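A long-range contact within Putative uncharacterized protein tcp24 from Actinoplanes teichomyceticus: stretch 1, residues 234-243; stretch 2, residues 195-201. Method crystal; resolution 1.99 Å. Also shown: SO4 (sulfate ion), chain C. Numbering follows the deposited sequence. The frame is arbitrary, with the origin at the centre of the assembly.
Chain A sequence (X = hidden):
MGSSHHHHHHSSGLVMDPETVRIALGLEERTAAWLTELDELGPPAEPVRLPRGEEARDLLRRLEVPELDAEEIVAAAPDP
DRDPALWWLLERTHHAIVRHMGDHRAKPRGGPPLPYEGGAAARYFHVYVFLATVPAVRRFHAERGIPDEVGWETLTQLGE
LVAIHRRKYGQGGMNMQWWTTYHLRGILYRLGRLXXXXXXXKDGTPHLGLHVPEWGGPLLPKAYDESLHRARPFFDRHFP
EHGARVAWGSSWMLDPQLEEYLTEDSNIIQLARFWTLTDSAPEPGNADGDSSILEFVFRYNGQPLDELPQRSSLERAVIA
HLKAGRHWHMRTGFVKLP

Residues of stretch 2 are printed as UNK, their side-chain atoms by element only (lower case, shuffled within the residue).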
# COMPACT_ATOMS: atom_id res chain seq x y z
N PHE A 234 8.53 18.41 7.17
CA PHE A 234 7.13 18.05 7.08
C PHE A 234 6.62 17.48 8.41
O PHE A 234 5.62 17.96 8.94
CB PHE A 234 6.90 17.01 5.98
CG PHE A 234 5.45 16.64 5.80
CD1 PHE A 234 4.59 17.46 5.07
CD2 PHE A 234 4.94 15.49 6.38
CE1 PHE A 234 3.25 17.12 4.90
CE2 PHE A 234 3.60 15.15 6.23
CZ PHE A 234 2.76 15.96 5.48
N PHE A 235 7.30 16.47 8.93
CA PHE A 235 6.82 15.83 10.15
C PHE A 235 6.99 16.67 11.42
O PHE A 235 6.13 16.64 12.31
CB PHE A 235 7.39 14.41 10.27
CG PHE A 235 6.80 13.45 9.26
CD1 PHE A 235 5.58 12.82 9.51
CD2 PHE A 235 7.43 13.24 8.04
CE1 PHE A 235 5.02 11.96 8.58
CE2 PHE A 235 6.87 12.37 7.09
CZ PHE A 235 5.67 11.73 7.37
N ASP A 236 8.07 17.46 11.48
CA ASP A 236 8.26 18.33 12.64
C ASP A 236 7.21 19.44 12.67
O ASP A 236 6.78 19.86 13.75
CB ASP A 236 9.68 18.88 12.72
CG ASP A 236 10.70 17.81 13.07
OD1 ASP A 236 10.34 16.66 13.39
OD2 ASP A 236 11.90 18.12 13.02
N ARG A 237 6.76 19.88 11.49
CA ARG A 237 5.64 20.82 11.44
C ARG A 237 4.27 20.24 11.78
O ARG A 237 3.52 20.83 12.55
CB ARG A 237 5.56 21.55 10.08
CG ARG A 237 6.60 22.65 9.92
CD ARG A 237 6.33 23.85 10.82
NE ARG A 237 5.29 24.71 10.28
CZ ARG A 237 5.07 25.97 10.66
NH1 ARG A 237 5.82 26.53 11.60
NH2 ARG A 237 4.09 26.67 10.10
N HIS A 238 3.92 19.10 11.18
CA HIS A 238 2.54 18.59 11.31
C HIS A 238 2.35 17.53 12.36
O HIS A 238 1.24 17.35 12.86
CB HIS A 238 2.01 18.12 9.96
CG HIS A 238 2.13 19.17 8.88
ND1 HIS A 238 1.49 20.36 8.95
CD2 HIS A 238 2.88 19.19 7.70
CE1 HIS A 238 1.82 21.11 7.86
NE2 HIS A 238 2.66 20.39 7.10
N PHE A 239 3.43 16.83 12.70
CA PHE A 239 3.40 15.81 13.76
C PHE A 239 4.58 16.09 14.69
O PHE A 239 5.49 15.25 14.82
CB PHE A 239 3.50 14.40 13.17
CG PHE A 239 2.40 14.09 12.19
CD1 PHE A 239 2.54 14.42 10.85
CD2 PHE A 239 1.22 13.50 12.62
CE1 PHE A 239 1.51 14.16 9.94
CE2 PHE A 239 0.19 13.23 11.72
CZ PHE A 239 0.35 13.55 10.38
N PRO A 240 4.59 17.28 15.33
CA PRO A 240 5.77 17.67 16.11
C PRO A 240 6.02 16.72 17.27
O PRO A 240 7.15 16.61 17.73
CB PRO A 240 5.40 19.07 16.65
CG PRO A 240 3.92 19.12 16.58
CD PRO A 240 3.51 18.28 15.41
N GLU A 241 4.98 16.01 17.71
CA GLU A 241 5.12 15.06 18.82
C GLU A 241 5.95 13.83 18.44
O GLU A 241 6.42 13.10 19.32
CB GLU A 241 3.75 14.62 19.35
CG GLU A 241 2.95 13.74 18.39
CD GLU A 241 2.24 14.52 17.29
OE1 GLU A 241 2.32 15.76 17.26
OE2 GLU A 241 1.58 13.88 16.44
N HIS A 242 6.13 13.59 17.14
CA HIS A 242 6.82 12.36 16.71
C HIS A 242 8.31 12.44 16.91
O HIS A 242 8.87 11.65 17.66
CB HIS A 242 6.45 11.97 15.28
CG HIS A 242 6.84 10.55 14.93
ND1 HIS A 242 6.30 9.48 15.54
CD2 HIS A 242 7.75 10.06 13.99
CE1 HIS A 242 6.83 8.36 15.03
NE2 HIS A 242 7.71 8.71 14.08
N GLY A 243 8.95 13.40 16.25
CA GLY A 243 10.38 13.68 16.47
C GLY A 243 11.39 12.68 15.94
O GLY A 243 12.46 12.51 16.52
N UNK A 195 7.64 8.10 -0.23
CA UNK A 195 6.67 8.20 0.84
C UNK A 195 7.35 7.99 2.19
O UNK A 195 8.37 7.29 2.28
c UNK A 195 5.63 7.10 0.71
o UNK A 195 4.85 4.80 -0.65
c UNK A 195 4.74 7.17 -0.52
c UNK A 195 4.17 5.81 -0.84
n UNK A 195 2.92 5.77 -1.31
N UNK A 196 6.76 8.58 3.22
CA UNK A 196 7.24 8.40 4.60
C UNK A 196 6.08 8.08 5.52
O UNK A 196 5.04 8.74 5.47
c UNK A 196 10.41 9.47 4.69
c UNK A 196 9.19 10.02 4.34
c UNK A 196 11.49 10.61 2.86
c UNK A 196 11.57 9.76 3.96
c UNK A 196 7.94 9.68 5.10
c UNK A 196 10.28 11.17 2.50
c UNK A 196 9.13 10.87 3.23
N UNK A 197 6.26 7.06 6.35
CA UNK A 197 5.26 6.70 7.35
C UNK A 197 5.74 7.00 8.78
O UNK A 197 6.91 6.80 9.10
o UNK A 197 6.12 4.45 7.36
c UNK A 197 4.92 5.21 7.26
N UNK A 198 4.82 7.46 9.61
CA UNK A 198 5.06 7.55 11.05
C UNK A 198 5.27 6.13 11.55
O UNK A 198 4.47 5.24 11.28
c UNK A 198 3.48 9.60 11.44
c UNK A 198 3.87 8.16 11.77
c UNK A 198 4.45 10.55 12.12
c UNK A 198 2.06 9.88 11.91
N UNK A 199 6.38 5.90 12.24
CA UNK A 199 6.72 4.56 12.70
C UNK A 199 7.46 4.59 14.02
O UNK A 199 7.97 5.63 14.43
c UNK A 199 7.56 3.84 11.65
N UNK A 200 7.52 3.45 14.70
CA UNK A 200 8.31 3.32 15.92
C UNK A 200 9.06 2.00 15.91
O UNK A 200 8.54 0.99 15.43
o UNK A 200 6.50 2.30 17.15
c UNK A 200 6.72 4.71 17.32
c UNK A 200 7.45 3.37 17.19
N UNK A 201 10.28 2.00 16.44
CA UNK A 201 11.02 0.75 16.57
C UNK A 201 10.40 -0.11 17.66
O UNK A 201 9.43 0.29 18.32
S SO4 C . 4.11 26.64 5.75
O1 SO4 C . 4.64 25.27 5.96
O2 SO4 C . 3.50 27.16 7.00
O3 SO4 C . 5.21 27.56 5.33
O4 SO4 C . 3.06 26.60 4.70

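Position 195 carries three carbons in a chain, the third bonded to one oxygen and one nitrogen. Its CA-to-CB bond points away from stretch 1, and the side chain touches nothing there, so the contact places no demand on it. An amide at that length is glutamine, Gln195.

Position 196 has one carbon followed by a ring of six carbons with no heteroatom. The bond to CB points toward stretch 1, and CB lies 3.5 Å from CE2 of Phe235, while the ring leads away. This is phenylalanine, Phe196; here it is the root of the side chain that packs.

At position 197 there is one carbon and one oxygen. The CA-to-CB bond points away, as the alternation of a strand would suggest, and the side chain does not touch stretch 1. It is serine, Ser197, whose hydroxyl is hydrogen-bonded elsewhere in the structure.

Position 198 shows four carbons, forked at the second, with no polar atom. CB leaves sideways, but the end comes nearer and reaches three rings of stretch 1: Phe235, Phe239 and His242. A fork at the second carbon means leucine, Leu198, with chi1 m and chi2 t. Its CD1 sits over one face of Phe239, 4.1 Å from the ring centroid, and its CD2 over one face of His242, 3.9 Å from that centroid; CD2 also lies 3.6 Å from CD1 of Phe235.

Position 199 has a single carbon, directed away; its contribution is backbone, since its O lies at the edge of the His242 ring, 3.0 Å from His242 CE1. One carbon alone is alanine, Ala199.

Position 200 has one carbon bearing an oxygen and another carbon, a fork at CB. The CA-to-CB bond points sideways, and the outer carbon makes a loose 4.3 Å approach to CE1 of His242. This is threonine, Thr200, and the approaching atom is CG2.

Position 201 has no side-chain atoms and lies beyond the strand, out of reach of stretch 1. It is glycine, Gly201.

The contact is a leucine set among aromatic rings. Stretch 1 supplies Phe235 from its helix, Phe239 where the chain leaves helical geometry, and His242 from the following turn. Three rings thus meet one strand side chain, and both methyls of Leu198 use a ring face. Within stretch 1, His242 N donates to Phe239 O at 2.9 Å. The rule is economical: one forked aliphatic group makes the largest contribution to a small, mainly apolar interface of 330 Å², with Phe196 CB extending the packing along Phe235.

Stretch 2, residues 195-201: QFSLATG
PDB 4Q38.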